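Local coordinates for brain tumor protein (PDB 6J9R) that represses translation as a TRIM-family protein and, through its coiled-coil domain, forms an elongated antiparallel dimer, at the interface of chains A and B. Coordinates in Å, arbitrary orientation; residue numbers count along the deposited sequence, not the author numbering. Chains: chain A/B, Brain tumor protein.

Contact 1: the interface of chains A and B. Residues chain A 13, 16-17; chain B 95-96, 99-100, 103.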
ATOM      1  N   LEU A  13     -33.435  40.226  33.639  1.00 34.62           N
ATOM      2  CA  LEU A  13     -33.992  40.477  32.316  1.00 29.94           C
ATOM      3  C   LEU A  13     -32.913  40.952  31.342  1.00 32.75           C
ATOM      4  O   LEU A  13     -32.845  40.502  30.185  1.00 34.63           O
ATOM      5  CB  LEU A  13     -35.122  41.498  32.427  1.00 25.28           C
ATOM      6  CG  LEU A  13     -36.317  40.973  33.228  1.00 34.12           C
ATOM      7  CD1 LEU A  13     -37.279  42.077  33.534  1.00 40.37           C
ATOM      8  CD2 LEU A  13     -37.051  39.838  32.522  1.00 26.78           C
HETATM    9  N   MSE A  16     -30.779  37.924  30.504  1.00 27.26           N
HETATM   10  CA  MSE A  16     -31.443  37.080  29.502  1.00 28.89           C
HETATM   11  C   MSE A  16     -31.462  37.714  28.124  1.00 28.00           C
HETATM   12  O   MSE A  16     -31.169  37.039  27.127  1.00 32.09           O
HETATM   13  CB  MSE A  16     -32.864  36.749  29.943  1.00 26.26           C
HETATM   14  CG  MSE A  16     -32.886  36.094  31.305  1.00 29.51           C
HETATM   15 SE   MSE A  16     -34.676  35.818  31.990  1.00 48.88          SE
HETATM   16  CE  MSE A  16     -35.447  34.746  30.553  1.00 31.36           C
ATOM     17  N   ARG A  17     -31.788  39.003  28.053  1.00 24.93           N
ATOM     18  CA  ARG A  17     -31.857  39.651  26.743  1.00 25.01           C
ATOM     19  C   ARG A  17     -30.466  39.765  26.131  1.00 32.63           C
ATOM     20  O   ARG A  17     -30.299  39.657  24.903  1.00 31.31           O
ATOM     21  CB  ARG A  17     -32.528  41.018  26.850  1.00 28.47           C
ATOM     22  CG  ARG A  17     -34.009  40.960  27.238  1.00 27.80           C
ATOM     23  CD  ARG A  17     -34.632  42.362  27.110  1.00 30.55           C
ATOM     24  NE  ARG A  17     -36.055  42.409  27.439  1.00 29.81           N
ATOM     25  CZ  ARG A  17     -37.031  42.171  26.561  1.00 35.14           C
ATOM     26  NH1 ARG A  17     -38.308  42.259  26.927  1.00 30.88           N
ATOM     27  NH2 ARG A  17     -36.732  41.859  25.307  1.00 38.00           N
TER
ATOM     28  N   GLY B  95     -37.545  32.741  25.309  1.00 28.77           N
ATOM     29  CA  GLY B  95     -36.810  33.666  26.155  1.00 28.26           C
ATOM     30  C   GLY B  95     -37.405  35.044  26.055  1.00 27.88           C
ATOM     31  O   GLY B  95     -37.708  35.660  27.066  1.00 35.23           O
ATOM     32  N   LEU B  96     -37.652  35.500  24.835  1.00 29.08           N
ATOM     33  CA  LEU B  96     -38.276  36.814  24.627  1.00 28.76           C
ATOM     34  C   LEU B  96     -39.645  36.932  25.256  1.00 33.39           C
ATOM     35  O   LEU B  96     -39.897  37.872  25.998  1.00 35.89           O
ATOM     36  CB  LEU B  96     -38.416  37.102  23.138  1.00 27.54           C
ATOM     37  CG  LEU B  96     -37.346  37.955  22.454  1.00 30.90           C
ATOM     38  CD1 LEU B  96     -36.167  38.235  23.365  1.00 27.72           C
ATOM     39  CD2 LEU B  96     -36.905  37.313  21.174  1.00 25.77           C
ATOM     40  N   CYS B  99     -39.469  37.268  29.043  1.00 28.83           N
ATOM     41  CA  CYS B  99     -39.038  38.596  29.480  1.00 28.19           C
ATOM     42  C   CYS B  99     -40.197  39.603  29.384  1.00 29.39           C
ATOM     43  O   CYS B  99     -40.435  40.374  30.310  1.00 36.05           O
ATOM     44  CB  CYS B  99     -37.845  39.081  28.648  1.00 27.19           C
ATOM     45  SG  CYS B  99     -36.266  38.205  28.993  1.00 27.09           S
ATOM     46  N   GLU B 100     -40.951  39.543  28.288  1.00 30.98           N
ATOM     47  CA  GLU B 100     -42.093  40.427  28.079  1.00 28.42           C
ATOM     48  C   GLU B 100     -43.176  40.178  29.118  1.00 29.41           C
ATOM     49  O   GLU B 100     -43.817  41.123  29.588  1.00 36.23           O
ATOM     50  CB  GLU B 100     -42.672  40.223  26.669  1.00 28.50           C
ATOM     51  CG  GLU B 100     -41.811  40.788  25.537  1.00 30.28           C
ATOM     52  CD  GLU B 100     -41.722  42.313  25.572  1.00 32.08           C
ATOM     53  OE1 GLU B 100     -42.741  42.963  25.860  1.00 32.96           O
ATOM     54  OE2 GLU B 100     -40.634  42.870  25.314  1.00 37.66           O
ATOM     55  N   GLU B 103     -41.754  41.631  32.483  1.00 39.23           N
ATOM     56  CA  GLU B 103     -41.731  43.096  32.495  1.00 36.91           C
ATOM     57  C   GLU B 103     -43.121  43.731  32.527  1.00 42.69           C
ATOM     58  O   GLU B 103     -43.263  44.871  32.950  1.00 46.10           O
ATOM     59  CB  GLU B 103     -40.980  43.627  31.285  1.00 33.20           C
ATOM     60  CG  GLU B 103     -39.481  43.496  31.402  1.00 41.85           C
ATOM     61  CD  GLU B 103     -38.787  43.467  30.055  1.00 53.44           C
ATOM     62  OE1 GLU B 103     -39.473  43.702  29.041  1.00 60.54           O
ATOM     63  OE2 GLU B 103     -37.573  43.182  30.005  1.00 53.98           O
TER
HETATM   64  O   HOH W   1     -39.101  41.935  23.473  1.00 34.52           O
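A:Arg17 reaches B:Glu103 because its CG lies anti to its own carbonyl carbon (chi1 -66°) and the chain then runs extended from CG to NE, while B:Glu103, extended beyond CG, comes from the opposite direction. The two flat groups are nearly coplanar and meet side-on. NE of the guanidinium donates in its own plane to the syn lone pair of carboxylate oxygen OE2 of B:Glu103 at 3.1 Å, and NH1 reaches the other oxygen, OE1 of B:Glu103, at 2.8 Å. The same NH1 also bonds to OE2 of B:Glu100, 2.9 Å away. B:Glu100 is bent at chi2 (-66°) and crosses A:Arg17 at about a right angle; its carboxylate is turned 74° from the guanidinium plane, and NH1 meets OE2 from above the carboxylate plane. A water joins NH2 of A:Arg17 to OE2 of B:Glu100, so NE, NH1 and NH2 all have partners and rotation of the guanidinium should be restricted. CB of B:Cys99 covers one guanidinium face near its rim. Alongside the salt bridges, methyl CD1 of A:Leu13 rests 3.4 Å from CG of B:Glu103, and CD2 of the same leucine faces CA of B:Cys99. The thiol SG of B:Cys99 packs 3.8 Å from CB of A:Met16, a selenomethionine whose bent chain also brings CE near the sulfur. The site joins the short N-terminal helix 8-27 of chain A to the last turns of the long helix 30-104 of chain B, at one end of the rod.

Contact 2: the interface of chains A and B. Residues chain A 48-49, 52; chain B 59-60, 63.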
ATOM      1  N   LEU A  48      -9.114  12.326   0.159  1.00 34.97           N
ATOM      2  CA  LEU A  48      -9.175  10.907   0.349  1.00 36.43           C
ATOM      3  C   LEU A  48      -9.006  10.196  -1.008  1.00 36.48           C
ATOM      4  O   LEU A  48      -8.306   9.191  -1.088  1.00 42.09           O
ATOM      5  CB  LEU A  48     -10.493  10.522   1.040  1.00 30.09           C
ATOM      6  CG  LEU A  48     -10.731   9.009   1.108  1.00 40.50           C
ATOM      7  CD1 LEU A  48      -9.512   8.279   1.743  1.00 29.38           C
ATOM      8  CD2 LEU A  48     -12.021   8.694   1.846  1.00 34.46           C
ATOM      9  N   ASN A  49      -9.588  10.750  -2.071  1.00 37.50           N
ATOM     10  CA  ASN A  49      -9.558  10.097  -3.385  1.00 36.70           C
ATOM     11  C   ASN A  49      -8.187  10.211  -4.018  1.00 33.80           C
ATOM     12  O   ASN A  49      -7.689   9.273  -4.640  1.00 35.40           O
ATOM     13  CB  ASN A  49     -10.621  10.699  -4.321  1.00 36.15           C
ATOM     14  CG  ASN A  49     -12.027  10.181  -4.024  1.00 39.68           C
ATOM     15  OD1 ASN A  49     -12.201   9.232  -3.271  1.00 45.19           O
ATOM     16  ND2 ASN A  49     -13.032  10.843  -4.571  1.00 45.05           N
ATOM     17  N   HIS A  52      -5.890   7.811  -2.141  1.00 31.53           N
ATOM     18  CA  HIS A  52      -6.109   6.444  -2.530  1.00 31.55           C
ATOM     19  C   HIS A  52      -5.532   6.218  -3.912  1.00 32.44           C
ATOM     20  O   HIS A  52      -4.840   5.234  -4.150  1.00 32.39           O
ATOM     21  CB  HIS A  52      -7.587   6.084  -2.525  1.00 31.67           C
ATOM     22  CG  HIS A  52      -7.854   4.733  -3.099  1.00 39.94           C
ATOM     23  ND1 HIS A  52      -8.269   4.540  -4.398  1.00 39.20           N
ATOM     24  CD2 HIS A  52      -7.718   3.496  -2.561  1.00 41.52           C
ATOM     25  CE1 HIS A  52      -8.410   3.247  -4.629  1.00 39.69           C
ATOM     26  NE2 HIS A  52      -8.082   2.592  -3.528  1.00 40.75           N
TER
ATOM     27  N   LEU B  59      -6.702  -2.184  -0.274  1.00 28.00           N
ATOM     28  CA  LEU B  59      -6.653  -0.753  -0.387  1.00 27.47           C
ATOM     29  C   LEU B  59      -8.048  -0.175  -0.674  1.00 28.64           C
ATOM     30  O   LEU B  59      -8.410   0.893  -0.153  1.00 27.14           O
ATOM     31  CB  LEU B  59      -5.673  -0.377  -1.487  1.00 53.63           C
ATOM     32  CG  LEU B  59      -5.293   1.081  -1.650  1.00 55.68           C
ATOM     33  CD1 LEU B  59      -4.564   1.558  -0.397  1.00 58.39           C
ATOM     34  CD2 LEU B  59      -4.438   1.225  -2.900  1.00 49.95           C
ATOM     35  N   ASP B  60      -8.837  -0.870  -1.494  1.00 29.52           N
ATOM     36  CA  ASP B  60     -10.195  -0.403  -1.748  1.00 27.79           C
ATOM     37  C   ASP B  60     -10.987  -0.489  -0.464  1.00 29.63           C
ATOM     38  O   ASP B  60     -11.675   0.453  -0.128  1.00 28.04           O
ATOM     39  CB  ASP B  60     -10.905  -1.169  -2.863  1.00 28.21           C
ATOM     40  CG  ASP B  60     -10.313  -0.896  -4.231  1.00 30.43           C
ATOM     41  OD1 ASP B  60      -9.539   0.092  -4.377  1.00 30.69           O
ATOM     42  OD2 ASP B  60     -10.653  -1.654  -5.173  1.00 30.23           O
ATOM     43  N   LYS B  63     -10.314   2.333   1.696  1.00 33.13           N
ATOM     44  CA  LYS B  63     -10.870   3.572   1.208  1.00 30.74           C
ATOM     45  C   LYS B  63     -12.338   3.639   1.565  1.00 39.92           C
ATOM     46  O   LYS B  63     -12.804   4.674   2.028  1.00 26.83           O
ATOM     47  CB  LYS B  63     -10.670   3.739  -0.288  1.00 26.55           C
ATOM     48  CG  LYS B  63     -11.309   5.010  -0.811  1.00 26.28           C
ATOM     49  CD  LYS B  63     -11.460   4.961  -2.281  1.00 49.21           C
ATOM     50  CE  LYS B  63     -12.272   6.142  -2.768  1.00 52.49           C
ATOM     51  NZ  LYS B  63     -12.117   6.275  -4.241  1.00 45.29           N
TER
HETATM   52  O   HOH W   2      -7.049  -0.115  -4.973  1.00 37.25           O
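The imidazole of A:His52 lies against the aliphatic chain of B:Lys63, and this is the compact half of the contact. Methylene CD of B:Lys63 sits over one face of the ring, offset toward the rim and 3.9 Å from the ring centroid, in a CH-pi contact; the two side chains cross at about a right angle. With its CG anti to the backbone N (chi1 177°) and the chain extended beyond it, B:Lys63 passes over the imidazole and carries its ammonium on to A:Asn49. CG of B:Leu59 adds an apolar contact, 3.5 Å from ring carbon CD2 of A:His52. Polar links round this packing are looser. Amide oxygen OD1 of A:Asn49 takes a weak hydrogen bond from NZ of B:Lys63 at 3.1 Å. On the water-bearing side, NE2 of A:His52 makes a weak bond of 3.0 Å to carboxylate oxygen OD1 of B:Asp60, bent to 128° at the hydrogen, with ring and carboxylate planes 46° apart. A water spans the same two groups, lying 2.6 Å from OD1 of B:Asp60 and 3.2 Å from NE2 of A:His52. The nearby carboxylate could favour a protonated imidazole, whereas NZ of B:Lys63, 4.2 Å from ND1 of A:His52, could oppose it; the charge itself is not seen. Both sides belong to the long helices 30-104, which run antiparallel here in the middle stretch of the dimer, near its two-fold axis.

Contact 3: the interface of chains A and B. Residues chain A 102, 108, 113, 116-117; chain B 9, 12-13.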
ATOM      1  N   VAL A 102      44.790 -40.095 -27.702  1.00 42.00           N
ATOM      2  CA  VAL A 102      45.838 -40.525 -26.786  1.00 44.66           C
ATOM      3  C   VAL A 102      45.857 -42.038 -26.626  1.00 45.24           C
ATOM      4  O   VAL A 102      46.902 -42.686 -26.692  1.00 45.35           O
ATOM      5  CB  VAL A 102      45.682 -39.875 -25.393  1.00 45.32           C
ATOM      6  CG1 VAL A 102      46.517 -40.632 -24.366  1.00 44.70           C
ATOM      7  CG2 VAL A 102      46.073 -38.402 -25.446  1.00 39.73           C
ATOM      8  N   PRO A 108      52.288 -40.528 -28.006  1.00 34.53           N
ATOM      9  CA  PRO A 108      51.559 -39.245 -27.917  1.00 37.57           C
ATOM     10  C   PRO A 108      52.461 -38.015 -28.091  1.00 33.10           C
ATOM     11  O   PRO A 108      53.341 -37.800 -27.281  1.00 38.99           O
ATOM     12  CB  PRO A 108      50.954 -39.282 -26.499  1.00 29.35           C
ATOM     13  CG  PRO A 108      50.900 -40.760 -26.144  1.00 28.23           C
ATOM     14  CD  PRO A 108      52.084 -41.389 -26.827  1.00 29.02           C
ATOM     15  N   LEU A 113      49.490 -34.130 -25.620  1.00 32.21           N
ATOM     16  CA  LEU A 113      49.500 -34.228 -24.165  1.00 34.75           C
ATOM     17  C   LEU A 113      49.185 -32.879 -23.554  1.00 31.25           C
ATOM     18  O   LEU A 113      48.514 -32.810 -22.532  1.00 34.13           O
ATOM     19  CB  LEU A 113      50.847 -34.753 -23.652  1.00 36.65           C
ATOM     20  CG  LEU A 113      51.174 -36.206 -24.021  1.00 37.74           C
ATOM     21  CD1 LEU A 113      52.625 -36.542 -23.695  1.00 33.53           C
ATOM     22  CD2 LEU A 113      50.229 -37.201 -23.351  1.00 39.25           C
ATOM     23  N   ALA A 116      45.459 -32.421 -23.846  1.00 24.99           N
ATOM     24  CA  ALA A 116      44.763 -33.184 -22.814  1.00 31.19           C
ATOM     25  C   ALA A 116      44.777 -32.417 -21.485  1.00 31.80           C
ATOM     26  O   ALA A 116      43.744 -32.264 -20.850  1.00 31.70           O
ATOM     27  CB  ALA A 116      45.391 -34.587 -22.633  1.00 28.45           C
ATOM     28  N   LEU A 117      45.934 -31.890 -21.100  1.00 29.64           N
ATOM     29  CA  LEU A 117      46.057 -31.151 -19.855  1.00 29.29           C
ATOM     30  C   LEU A 117      45.183 -29.893 -19.789  1.00 35.55           C
ATOM     31  O   LEU A 117      44.572 -29.591 -18.757  1.00 36.94           O
ATOM     32  CB  LEU A 117      47.509 -30.749 -19.650  1.00 33.42           C
ATOM     33  CG  LEU A 117      48.431 -31.583 -18.760  1.00 38.39           C
ATOM     34  CD1 LEU A 117      47.861 -32.940 -18.424  1.00 46.21           C
ATOM     35  CD2 LEU A 117      49.753 -31.715 -19.442  1.00 30.46           C
TER
ATOM     36  N   LEU B   9      49.560 -41.140 -17.295  1.00 60.74           N
ATOM     37  CA  LEU B   9      48.681 -40.979 -18.444  1.00 55.11           C
ATOM     38  C   LEU B   9      47.296 -41.587 -18.214  1.00 65.89           C
ATOM     39  O   LEU B   9      46.284 -40.939 -18.490  1.00 67.60           O
ATOM     40  CB  LEU B   9      49.309 -41.615 -19.689  1.00 54.13           C
ATOM     41  CG  LEU B   9      49.512 -40.731 -20.930  1.00 53.37           C
ATOM     42  CD1 LEU B   9      49.806 -41.566 -22.175  1.00 50.68           C
ATOM     43  CD2 LEU B   9      48.296 -39.824 -21.133  1.00 52.52           C
ATOM     44  N   LEU B  12      45.389 -39.561 -15.870  1.00 57.73           N
ATOM     45  CA  LEU B  12      44.939 -38.375 -16.572  1.00 55.77           C
ATOM     46  C   LEU B  12      43.703 -38.657 -17.406  1.00 54.79           C
ATOM     47  O   LEU B  12      42.712 -37.926 -17.329  1.00 56.76           O
ATOM     48  CB  LEU B  12      46.030 -37.838 -17.474  1.00 53.90           C
ATOM     49  CG  LEU B  12      45.551 -36.622 -18.251  1.00 52.27           C
ATOM     50  CD1 LEU B  12      45.215 -35.502 -17.267  1.00 53.72           C
ATOM     51  CD2 LEU B  12      46.605 -36.188 -19.259  1.00 50.47           C
ATOM     52  N   LEU B  13      43.764 -39.717 -18.202  1.00 54.90           N
ATOM     53  CA  LEU B  13      42.662 -40.054 -19.092  1.00 60.19           C
ATOM     54  C   LEU B  13      41.384 -40.376 -18.330  1.00 66.36           C
ATOM     55  O   LEU B  13      40.321 -39.838 -18.640  1.00 65.71           O
ATOM     56  CB  LEU B  13      43.040 -41.238 -19.981  1.00 53.26           C
ATOM     57  CG  LEU B  13      44.198 -40.947 -20.935  1.00 51.48           C
ATOM     58  CD1 LEU B  13      44.652 -42.214 -21.625  1.00 53.74           C
ATOM     59  CD2 LEU B  13      43.831 -39.872 -21.947  1.00 49.54           C
TER
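The N-terminal helix 7-23 of chain B lies against the turn region of chain A, where the long helix 30-104 ends and the chain passes through a loop into helix 110-128. B:Leu9, B:Leu12 and B:Leu13 carry the contact, which is built mainly from methyl groups. Methyl CG1 of A:Val102, anti to the backbone N (chi1 164°), points between two of these leucines: it stands 3.7 Å from CD1 of B:Leu13 and 3.8 Å from CD2 of B:Leu9. The other methyl of B:Leu13, CD2, also touches CG1, so the forked end of this leucine straddles the valine methyl. Beyond the valine, CD2 of B:Leu9 meets CD2 of A:Leu113 at 3.9 Å, the two side chains crossing at about a right angle, while CD1 of B:Leu9 lies more distantly against ring carbon CG of the loop residue A:Pro108. B:Leu12 points elsewhere: its CG is anti to the backbone N (chi1 178°), which directs both methyls to helix 110-128. Its CD2 packs 3.6 Å from CD1 of A:Leu117 and 3.9 Å from CB of A:Ala116, with CD1 of B:Leu12 completing the contact with A:Leu117. One short helix thus covers residues of two helices and the loop between them. This apolar packing probably fastens the N-terminal helix to the partner chain and steadies the turn of chain A between helices 30-104 and 110-128 at the end of the dimer.

The three contacts mark out the length of the dimer: the C-alpha centres of contact 1 and contact 2 lie about 53 Å apart, those of contact 2 and contact 3 about 73 Å, and those of contact 1 and contact 3 about 124 Å. Helix 30-104 takes part in all of them. Contacts 1 and 3 sample the same kind of end interface with the chains exchanged, sharing leucine 13. At both ends of the rod the N-terminal helix of one chain packs on the far end of the partner's helix 30-104, and in contact 3 on helix 110-128 as well, consistent with an antiparallel dimer.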